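Local structure of SusD-like carbohydrate binding protein BF1063 (Bacteroides fragilis NCTC 9343, 3I4G) at residues R90-S95 with W513-S518; K97-C102 with A130-Y135; Y135-F140 with D165-C170. The protein probably binds carbohydrate at the bacterial outer membrane for uptake, in the manner of SusD-family proteins. All coordinates share one frame; numbering follows the deposited sequence. Where two conformers were deposited one is given.

Contact 1 of 3, residues R90-S95 with W513-S518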
loop_
_atom_site.group_PDB
_atom_site.type_symbol
_atom_site.label_atom_id
_atom_site.label_comp_id
_atom_site.label_asym_id
_atom_site.label_seq_id
_atom_site.Cartn_x
_atom_site.Cartn_y
_atom_site.Cartn_z
ATOM N N ARG A 90 17.266 3.121 -0.263
ATOM C CA ARG A 90 16.636 2.974 1.058
ATOM C C ARG A 90 15.875 1.676 1.178
ATOM O O ARG A 90 15.966 0.988 2.194
ATOM C CB ARG A 90 15.650 4.108 1.387
ATOM C CG ARG A 90 16.258 5.482 1.674
ATOM C CD ARG A 90 16.905 5.574 3.029
ATOM N NE ARG A 90 15.942 5.470 4.118
ATOM C CZ ARG A 90 16.243 5.284 5.405
ATOM N NH1 ARG A 90 17.499 5.199 5.822
ATOM N NH2 ARG A 90 15.275 5.190 6.307
ATOM N N TYR A 91 15.031 1.375 0.200
ATOM C CA TYR A 91 14.269 0.130 0.264
ATOM C C TYR A 91 15.240 -1.055 0.381
ATOM O O TYR A 91 15.016 -1.966 1.168
ATOM C CB TYR A 91 13.384 -0.038 -0.941
ATOM C CG TYR A 91 12.086 0.737 -0.974
ATOM C CD1 TYR A 91 11.083 0.471 -0.053
ATOM C CD2 TYR A 91 11.812 1.650 -1.983
ATOM C CE1 TYR A 91 9.838 1.084 -0.141
ATOM C CE2 TYR A 91 10.563 2.297 -2.060
ATOM C CZ TYR A 91 9.582 1.974 -1.147
ATOM O OH TYR A 91 8.359 2.602 -1.299
ATOM N N TRP A 92 16.285 -1.058 -0.436
ATOM C CA TRP A 92 17.284 -2.124 -0.395
ATOM C C TRP A 92 17.946 -2.247 0.985
ATOM O O TRP A 92 18.017 -3.354 1.589
ATOM C CB TRP A 92 18.363 -1.854 -1.429
ATOM C CG TRP A 92 19.484 -2.861 -1.475
ATOM C CD1 TRP A 92 20.602 -2.870 -0.708
ATOM C CD2 TRP A 92 19.608 -3.982 -2.381
ATOM N NE1 TRP A 92 21.405 -3.945 -1.054
ATOM C CE2 TRP A 92 20.827 -4.622 -2.091
ATOM C CE3 TRP A 92 18.819 -4.483 -3.416
ATOM C CZ2 TRP A 92 21.267 -5.749 -2.807
ATOM C CZ3 TRP A 92 19.257 -5.615 -4.103
ATOM C CH2 TRP A 92 20.467 -6.215 -3.795
ATOM N N GLU A 93 18.489 -1.155 1.488
ATOM C CA GLU A 93 19.237 -1.263 2.728
ATOM C C GLU A 93 18.333 -1.575 3.920
ATOM O O GLU A 93 18.715 -2.402 4.758
ATOM C CB GLU A 93 20.035 -0.008 2.975
ATOM C CG GLU A 93 19.236 1.155 3.405
ATOM C CD GLU A 93 20.055 2.423 3.435
ATOM O OE1 GLU A 93 21.259 2.382 3.082
ATOM O OE2 GLU A 93 19.486 3.473 3.819
ATOM N N THR A 94 17.148 -0.979 4.014
ATOM C CA THR A 94 16.299 -1.311 5.151
ATOM C C THR A 94 15.901 -2.787 5.082
ATOM O O THR A 94 15.802 -3.462 6.137
ATOM C CB THR A 94 15.065 -0.412 5.264
ATOM O OG1 THR A 94 14.246 -0.559 4.100
ATOM C CG2 THR A 94 15.473 1.048 5.465
ATOM N N SER A 95 15.698 -3.325 3.889
ATOM C CA SER A 95 15.371 -4.751 3.745
ATOM C C SER A 95 16.483 -5.618 4.282
ATOM O O SER A 95 16.263 -6.500 5.106
ATOM C CB SER A 95 15.136 -5.116 2.287
ATOM O OG SER A 95 14.027 -4.398 1.718
ATOM N N TRP A 513 13.471 -2.919 -10.894
ATOM C CA TRP A 513 14.347 -1.873 -10.381
ATOM C C TRP A 513 15.780 -2.406 -10.488
ATOM O O TRP A 513 16.014 -3.565 -10.184
ATOM C CB TRP A 513 14.070 -1.562 -8.919
ATOM C CG TRP A 513 12.700 -1.075 -8.570
ATOM C CD1 TRP A 513 11.676 -0.731 -9.400
ATOM C CD2 TRP A 513 12.258 -0.767 -7.249
ATOM N NE1 TRP A 513 10.590 -0.296 -8.661
ATOM C CE2 TRP A 513 10.932 -0.293 -7.332
ATOM C CE3 TRP A 513 12.875 -0.838 -5.995
ATOM C CZ2 TRP A 513 10.214 0.064 -6.204
ATOM C CZ3 TRP A 513 12.167 -0.532 -4.904
ATOM C CH2 TRP A 513 10.855 -0.065 -5.000
ATOM N N PRO A 514 16.744 -1.546 -10.885
ATOM C CA PRO A 514 18.148 -1.976 -10.921
ATOM C C PRO A 514 18.707 -2.157 -9.509
ATOM O O PRO A 514 18.226 -1.547 -8.549
ATOM C CB PRO A 514 18.846 -0.819 -11.607
ATOM C CG PRO A 514 18.016 0.374 -11.215
ATOM C CD PRO A 514 16.577 -0.131 -11.219
ATOM N N ILE A 515 19.722 -3.002 -9.374
ATOM C CA ILE A 515 20.431 -3.114 -8.143
ATOM C C ILE A 515 21.056 -1.743 -7.836
ATOM O O ILE A 515 21.617 -1.124 -8.729
ATOM C CB ILE A 515 21.564 -4.160 -8.283
ATOM C CG1 ILE A 515 21.059 -5.567 -8.619
ATOM C CG2 ILE A 515 22.389 -4.222 -6.981
ATOM C CD1 ILE A 515 20.144 -6.172 -7.598
ATOM N N PRO A 516 20.963 -1.273 -6.586
ATOM C CA PRO A 516 21.542 0.032 -6.316
ATOM C C PRO A 516 23.019 0.116 -6.708
ATOM O O PRO A 516 23.779 -0.827 -6.502
ATOM C CB PRO A 516 21.353 0.187 -4.804
ATOM C CG PRO A 516 20.152 -0.665 -4.496
ATOM C CD PRO A 516 20.276 -1.821 -5.413
ATOM N N GLN A 517 23.400 1.271 -7.239
ATOM C CA GLN A 517 24.735 1.466 -7.799
ATOM C C GLN A 517 25.829 1.173 -6.785
ATOM O O GLN A 517 26.861 0.582 -7.151
ATOM C CB GLN A 517 24.907 2.899 -8.316
ATOM C CG GLN A 517 26.164 3.129 -9.111
ATOM C CD GLN A 517 26.174 2.328 -10.380
ATOM O OE1 GLN A 517 25.243 2.444 -11.197
ATOM N NE2 GLN A 517 27.227 1.520 -10.574
ATOM N N SER A 518 25.627 1.562 -5.535
ATOM C CA SER A 518 26.696 1.340 -4.554
ATOM C C SER A 518 27.004 -0.145 -4.390
ATOM O O SER A 518 28.162 -0.537 -4.103
ATOM C CB SER A 518 26.322 1.944 -3.209
ATOM O OG SER A 518 25.170 1.351 -2.671
#
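Y91 and W92, neighbours on helix 86-109, meet three residues of the chain's C-terminal part, W513, I515 and P516, in a wholly apolar contact with no hydrogen bond across it. At W513 the six-membered ring reaches the Y91 ring through its outer corner: CH2 of W513 lies 3.6 Å from CD2 of Y91. The two rings meet obliquely, their planes 41° apart and their centroids 5.4 Å apart. Polar ends point to other partners, W513 NE1 to the hydroxyl of Y455 and Y91 OH to the carbonyl of G52. I515 then uses the tip of its longer branch, I515 CD1 coming within 3.6 Å of W92 CZ3 at the far rim of the indole. P516, the N-cap residue of helix 517-522, sets its CD over one face of the same indole, toward the rim. This CD makes a CH-pi contact, 4.0 Å from the centroid of the six-membered ring of W92 and 27° off the ring normal, while P516 CG lies 3.7 Å from W92 CB. The indole is carried out to these residues because CG of W92 stands opposite the backbone N (chi1 179°), extending the ring from the helix toward the passing chain. Between them P516 and I515 touch CD2, CE3, CZ3 and CH2 of the indole. Around this contact, W47 stacks on Y91 and Y139 on W513, while F140 meets W92 edge-to-face. F73 and I76 of helix 72-78 touch Y91 and W513 respectively, and L136 of helix 116-139 packs against S95, so the C-terminal chain lies beside helix 86-109 with helices 72-78 and 116-139 close by.

Contact 2 of 3, residues K97-C102 with A130-Y135. With EDO (1,2-ethanediol), chain G.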
loop_
_atom_site.group_PDB
_atom_site.type_symbol
_atom_site.label_atom_id
_atom_site.label_comp_id
_atom_site.label_asym_id
_atom_site.label_seq_id
_atom_site.Cartn_x
_atom_site.Cartn_y
_atom_site.Cartn_z
ATOM N N LYS A 97 19.018 -4.816 6.139
ATOM C CA LYS A 97 19.269 -4.583 7.572
ATOM C C LYS A 97 18.327 -5.475 8.391
ATOM O O LYS A 97 18.780 -6.193 9.291
ATOM C CB LYS A 97 19.095 -3.122 7.960
ATOM C CG LYS A 97 19.553 -2.786 9.363
ATOM C CD LYS A 97 19.723 -1.298 9.580
ATOM C CE LYS A 97 20.404 -1.003 10.922
ATOM N N ARG A 98 17.025 -5.469 8.092
ATOM C CA ARG A 98 16.118 -6.303 8.828
ATOM C C ARG A 98 16.447 -7.789 8.595
ATOM O O ARG A 98 16.467 -8.557 9.558
ATOM C CB ARG A 98 14.662 -6.044 8.447
ATOM C CG ARG A 98 13.803 -7.071 9.113
ATOM C CD ARG A 98 12.355 -6.944 8.898
ATOM N NE ARG A 98 11.726 -5.917 9.711
ATOM C CZ ARG A 98 11.218 -4.801 9.240
ATOM N NH1 ARG A 98 11.414 -4.447 7.989
ATOM N NH2 ARG A 98 10.563 -3.998 10.048
ATOM N N ILE A 99 16.758 -8.185 7.366
ATOM C CA ILE A 99 17.111 -9.569 7.088
ATOM C C ILE A 99 18.291 -9.987 7.956
ATOM O O ILE A 99 18.261 -11.063 8.569
ATOM C CB ILE A 99 17.409 -9.754 5.597
ATOM C CG1 ILE A 99 16.099 -9.674 4.782
ATOM C CG2 ILE A 99 18.147 -11.103 5.333
ATOM C CD1 ILE A 99 16.343 -9.418 3.285
ATOM N N GLY A 100 19.308 -9.148 8.039
ATOM C CA GLY A 100 20.479 -9.514 8.839
ATOM C C GLY A 100 20.147 -9.668 10.295
ATOM O O GLY A 100 20.619 -10.614 10.924
ATOM N N TYR A 101 19.321 -8.781 10.854
ATOM C CA TYR A 101 18.919 -8.937 12.250
ATOM C C TYR A 101 18.047 -10.189 12.423
ATOM O O TYR A 101 18.175 -10.875 13.446
ATOM C CB TYR A 101 18.229 -7.684 12.769
ATOM C CG TYR A 101 19.198 -6.548 13.031
ATOM C CD1 TYR A 101 20.199 -6.684 14.008
ATOM C CD2 TYR A 101 19.103 -5.355 12.361
ATOM C CE1 TYR A 101 21.094 -5.647 14.262
ATOM C CE2 TYR A 101 19.986 -4.301 12.631
ATOM C CZ TYR A 101 20.968 -4.459 13.560
ATOM O OH TYR A 101 21.827 -3.399 13.810
ATOM N N CYS A 102 17.183 -10.519 11.470
ATOM C CA CYS A 102 16.397 -11.741 11.572
ATOM C C CYS A 102 17.294 -12.954 11.559
ATOM O O CYS A 102 17.071 -13.931 12.311
ATOM C CB CYS A 102 15.388 -11.867 10.426
ATOM S SG CYS A 102 13.980 -10.705 10.482
ATOM N N ALA A 130 10.851 -13.190 5.668
ATOM C CA ALA A 130 10.264 -13.523 4.385
ATOM C C ALA A 130 9.526 -12.358 3.725
ATOM O O ALA A 130 9.573 -12.239 2.493
ATOM C CB ALA A 130 9.342 -14.719 4.500
ATOM N N THR A 131 8.900 -11.497 4.519
ATOM C CA THR A 131 8.269 -10.335 3.923
ATOM C C THR A 131 9.302 -9.469 3.217
ATOM O O THR A 131 9.010 -8.908 2.178
ATOM C CB THR A 131 7.465 -9.443 4.885
ATOM O OG1 THR A 131 8.315 -8.848 5.873
ATOM C CG2 THR A 131 6.291 -10.174 5.518
ATOM N N GLN A 132 10.515 -9.369 3.732
ATOM C CA GLN A 132 11.516 -8.535 3.068
ATOM C C GLN A 132 11.887 -9.111 1.726
ATOM O O GLN A 132 11.998 -8.368 0.759
ATOM C CB GLN A 132 12.758 -8.383 3.961
ATOM C CG GLN A 132 12.455 -7.863 5.359
ATOM C CD GLN A 132 11.696 -6.558 5.354
ATOM O OE1 GLN A 132 12.284 -5.494 5.178
ATOM N NE2 GLN A 132 10.374 -6.629 5.573
ATOM N N TYR A 133 12.095 -10.428 1.650
ATOM C CA TYR A 133 12.394 -11.064 0.379
ATOM C C TYR A 133 11.194 -10.961 -0.584
ATOM O O TYR A 133 11.392 -10.849 -1.771
ATOM C CB TYR A 133 12.858 -12.515 0.585
ATOM C CG TYR A 133 14.268 -12.558 1.083
ATOM C CD1 TYR A 133 15.302 -12.163 0.261
ATOM C CD2 TYR A 133 14.571 -12.944 2.387
ATOM C CE1 TYR A 133 16.599 -12.162 0.708
ATOM C CE2 TYR A 133 15.884 -12.983 2.833
ATOM C CZ TYR A 133 16.881 -12.576 1.988
ATOM O OH TYR A 133 18.246 -12.561 2.392
ATOM N N PHE A 134 9.965 -10.995 -0.070
ATOM C CA PHE A 134 8.777 -10.837 -0.886
ATOM C C PHE A 134 8.793 -9.495 -1.605
ATOM O O PHE A 134 8.567 -9.440 -2.819
ATOM C CB PHE A 134 7.511 -10.990 -0.001
ATOM C CG PHE A 134 6.260 -10.488 -0.659
ATOM C CD1 PHE A 134 5.537 -11.276 -1.522
ATOM C CD2 PHE A 134 5.833 -9.193 -0.440
ATOM C CE1 PHE A 134 4.439 -10.798 -2.155
ATOM C CE2 PHE A 134 4.712 -8.701 -1.067
ATOM C CZ PHE A 134 4.026 -9.515 -1.933
ATOM N N TYR A 135 9.060 -8.435 -0.885
ATOM C CA TYR A 135 9.128 -7.127 -1.518
ATOM C C TYR A 135 10.382 -6.959 -2.412
ATOM O O TYR A 135 10.285 -6.445 -3.515
ATOM C CB TYR A 135 9.038 -6.014 -0.476
ATOM C CG TYR A 135 7.719 -5.901 0.223
ATOM C CD1 TYR A 135 6.612 -5.409 -0.449
ATOM C CD2 TYR A 135 7.569 -6.231 1.552
ATOM C CE1 TYR A 135 5.389 -5.318 0.190
ATOM C CE2 TYR A 135 6.362 -6.151 2.189
ATOM C CZ TYR A 135 5.273 -5.698 1.487
ATOM O OH TYR A 135 4.060 -5.586 2.126
HETATM C C1 EDO G . 7.895 -0.814 10.019
HETATM O O1 EDO G . 9.238 -1.360 10.109
HETATM C C2 EDO G . 7.051 -1.241 11.183
HETATM O O2 EDO G . 6.929 -2.678 11.211
#
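An antiparallel helix pair, formed by helices 86-109 and 116-139 with a short connection between them, brings R98 and I99 against Q132 and Y133. The local axes approach to 9.5 Å with 150° between their directions, and I99 faces Q132 most directly. R98 crosses Q132 at about a right angle. Its CD packs on the amide carbon, and a bend at chi3 (-78°) turns the guanidinium so that NH1 donates a weak hydrogen bond of 3.1 Å to Q132 OE1, near the guanidinium plane. The amide is held at its other end too, Q132 NE2 donating to T131 OG1 in the amide plane at 3.0 Å. R98 is shared among several acceptors: NH1 also makes a salt bridge to D46, NE and NH2 bond to the carbonyls of L31 and Y32, and NH2 gives a 3.0 Å bond to O1 of a 1,2-ethanediol, probably from the crystallisation liquor. I99, the next residue, packs through its carbons: CG1 lies 3.7 Å from Q132 CB, CG2 3.3 Å from Y133 OH, and CD1 sits over one face of the Y133 ring, 3.7 Å from its centroid, a CH-pi contact. The tyrosine hydroxyl bonds to the V146 carbonyl. Such pairing of consecutive antiparallel helices is the pattern of TPR-like helical repeats, the clan to which this SusD-family region belongs.

Contact 3 of 3, residues Y135-F140 with D165-C170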
loop_
_atom_site.group_PDB
_atom_site.type_symbol
_atom_site.label_atom_id
_atom_site.label_comp_id
_atom_site.label_asym_id
_atom_site.label_seq_id
_atom_site.Cartn_x
_atom_site.Cartn_y
_atom_site.Cartn_z
ATOM N N TYR A 135 9.060 -8.435 -0.885
ATOM C CA TYR A 135 9.128 -7.127 -1.518
ATOM C C TYR A 135 10.382 -6.959 -2.412
ATOM O O TYR A 135 10.285 -6.445 -3.515
ATOM C CB TYR A 135 9.038 -6.014 -0.476
ATOM C CG TYR A 135 7.719 -5.901 0.223
ATOM C CD1 TYR A 135 6.612 -5.409 -0.449
ATOM C CD2 TYR A 135 7.569 -6.231 1.552
ATOM C CE1 TYR A 135 5.389 -5.318 0.190
ATOM C CE2 TYR A 135 6.362 -6.151 2.189
ATOM C CZ TYR A 135 5.273 -5.698 1.487
ATOM O OH TYR A 135 4.060 -5.586 2.126
ATOM N N LEU A 136 11.544 -7.428 -1.966
ATOM C CA LEU A 136 12.712 -7.403 -2.850
ATOM C C LEU A 136 12.448 -8.123 -4.159
ATOM O O LEU A 136 12.799 -7.649 -5.244
ATOM C CB LEU A 136 13.916 -7.992 -2.148
ATOM C CG LEU A 136 14.512 -7.207 -0.985
ATOM C CD1 LEU A 136 15.473 -8.098 -0.241
ATOM C CD2 LEU A 136 15.188 -5.949 -1.484
ATOM N N ALA A 137 11.878 -9.312 -4.067
ATOM C CA ALA A 137 11.542 -10.133 -5.234
ATOM C C ALA A 137 10.470 -9.492 -6.118
ATOM O O ALA A 137 10.452 -9.750 -7.309
ATOM C CB ALA A 137 11.046 -11.546 -4.795
ATOM N N SER A 138 9.593 -8.673 -5.537
ATOM C CA SER A 138 8.597 -7.993 -6.332
ATOM C C SER A 138 9.198 -6.939 -7.258
ATOM O O SER A 138 8.699 -6.730 -8.375
ATOM C CB SER A 138 7.571 -7.317 -5.420
ATOM O OG SER A 138 6.797 -8.259 -4.680
ATOM N N TYR A 139 10.266 -6.277 -6.821
ATOM C CA TYR A 139 10.750 -5.094 -7.516
ATOM C C TYR A 139 12.158 -5.228 -8.082
ATOM O O TYR A 139 12.374 -4.918 -9.260
ATOM C CB TYR A 139 10.633 -3.887 -6.567
ATOM C CG TYR A 139 9.197 -3.639 -6.091
ATOM C CD1 TYR A 139 8.190 -3.401 -7.010
ATOM C CD2 TYR A 139 8.869 -3.653 -4.761
ATOM C CE1 TYR A 139 6.900 -3.185 -6.594
ATOM C CE2 TYR A 139 7.576 -3.423 -4.324
ATOM C CZ TYR A 139 6.608 -3.177 -5.259
ATOM O OH TYR A 139 5.291 -2.908 -4.882
ATOM N N PHE A 140 13.129 -5.649 -7.262
ATOM C CA PHE A 140 14.472 -5.916 -7.770
ATOM C C PHE A 140 14.563 -7.297 -8.452
ATOM O O PHE A 140 15.401 -7.517 -9.321
ATOM C CB PHE A 140 15.490 -5.862 -6.637
ATOM C CG PHE A 140 15.614 -4.532 -5.950
ATOM C CD1 PHE A 140 16.375 -3.507 -6.493
ATOM C CD2 PHE A 140 15.010 -4.312 -4.726
ATOM C CE1 PHE A 140 16.544 -2.316 -5.839
ATOM C CE2 PHE A 140 15.167 -3.089 -4.081
ATOM C CZ PHE A 140 15.982 -2.122 -4.633
ATOM N N ASP A 165 13.306 -18.636 -7.669
ATOM C CA ASP A 165 13.836 -19.352 -6.513
ATOM C C ASP A 165 13.540 -18.624 -5.200
ATOM O O ASP A 165 13.235 -19.255 -4.191
ATOM C CB ASP A 165 15.337 -19.590 -6.697
ATOM C CG ASP A 165 15.635 -20.707 -7.670
ATOM O OD1 ASP A 165 14.718 -21.503 -8.001
ATOM O OD2 ASP A 165 16.816 -20.807 -8.083
ATOM N N ILE A 166 13.593 -17.289 -5.211
ATOM C CA ILE A 166 13.247 -16.534 -4.004
ATOM C C ILE A 166 11.764 -16.740 -3.657
ATOM O O ILE A 166 11.408 -16.953 -2.488
ATOM C CB ILE A 166 13.540 -15.058 -4.157
ATOM C CG1 ILE A 166 15.053 -14.823 -4.326
ATOM C CG2 ILE A 166 13.039 -14.274 -2.944
ATOM C CD1 ILE A 166 15.411 -13.447 -4.777
ATOM N N LEU A 167 10.888 -16.672 -4.661
ATOM C CA LEU A 167 9.471 -16.848 -4.394
ATOM C C LEU A 167 9.168 -18.269 -3.876
ATOM O O LEU A 167 8.338 -18.437 -2.974
ATOM C CB LEU A 167 8.652 -16.515 -5.629
ATOM C CG LEU A 167 8.699 -15.042 -6.050
ATOM C CD1 LEU A 167 7.949 -14.864 -7.371
ATOM C CD2 LEU A 167 8.176 -14.069 -4.950
ATOM N N LYS A 168 9.831 -19.293 -4.410
ATOM C CA LYS A 168 9.649 -20.645 -3.891
ATOM C C LYS A 168 10.067 -20.724 -2.423
ATOM O O LYS A 168 9.424 -21.412 -1.620
ATOM C CB LYS A 168 10.456 -21.668 -4.708
ATOM C CG LYS A 168 9.899 -21.937 -6.100
ATOM C CD LYS A 168 10.768 -22.959 -6.883
ATOM N N TRP A 169 11.188 -20.082 -2.078
ATOM C CA TRP A 169 11.651 -20.035 -0.703
ATOM C C TRP A 169 10.633 -19.304 0.176
ATOM O O TRP A 169 10.331 -19.733 1.300
ATOM C CB TRP A 169 13.059 -19.379 -0.668
ATOM C CG TRP A 169 13.712 -19.267 0.656
ATOM C CD1 TRP A 169 14.585 -20.119 1.205
ATOM C CD2 TRP A 169 13.611 -18.160 1.541
ATOM N NE1 TRP A 169 15.022 -19.631 2.408
ATOM C CE2 TRP A 169 14.436 -18.418 2.630
ATOM C CE3 TRP A 169 12.913 -16.955 1.497
ATOM C CZ2 TRP A 169 14.558 -17.537 3.700
ATOM C CZ3 TRP A 169 13.023 -16.075 2.559
ATOM C CH2 TRP A 169 13.862 -16.376 3.646
ATOM N N CYS A 170 10.088 -18.203 -0.329
ATOM C CA CYS A 170 9.078 -17.451 0.424
ATOM C C CYS A 170 7.854 -18.315 0.690
ATOM O O CYS A 170 7.282 -18.250 1.759
ATOM C CB CYS A 170 8.668 -16.190 -0.297
ATOM S SG CYS A 170 9.877 -14.830 -0.255
#
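The backbones of helix 116-139, near its C-terminal end, and helix 163-180 come close at A137 and I166, whose CA atoms are 6.7 Å apart. At this point the methyl of A137 carries the whole contact from its side, directed toward the other helix and meeting two neighbouring side chains there. CB of A137 is 3.9 Å from CG2 of I166 and 3.8 Å from CD2 of L167. I166 touches with its short branch: CG2 lies opposite the backbone N while CG1 runs opposite the carbonyl carbon (chi1 -64°), which leaves the longer arm to go elsewhere. In L167 one of the two terminal methyls does the touching, although the CB itself is not aimed at the alanine. The alanine methyl is therefore met by one branch methyl from each of two successive residues, and the small side chain lets the backbones lie near each other. Contact is purely van der Waals, and all three touching residues are buried. I166 also packs on Y133 from the preceding turn of helix 116-139, and on V143 and T161 in the loops, while L167 touches Q211 of helix 197-211. A polar link lies close by, where the A137 carbonyl accepts a hydrogen bond from NE2 of Q163, at the start of helix 163-180. Here an alanine facing two branched aliphatic residues joins helix 116-139 to helix 163-180, in the alpha-helical part of the SusD-family fold, whose sequence family belongs to the TPR clan.

In the fold
Helix 86-109 serves contacts 1 and 2, and helix 116-139 serves contacts 2 and 3, so three successive long helices, the last being 163-180, are joined in order. The centres lie 11 to 14 Å apart on the same side of the chain's centre. Contacts 2 and 3 follow one another along the chain and share Y135, and both fall within the long span bridged by contact 1, which brings residues 513-518 back to the N-terminal helices. Direct touches tie them together: W513 N and Y139 O are 2.8 Å apart, a probable hydrogen bond, and I99 CD1 meets L136 CD1. The C-terminal chain is thereby packed onto the N-terminal helices.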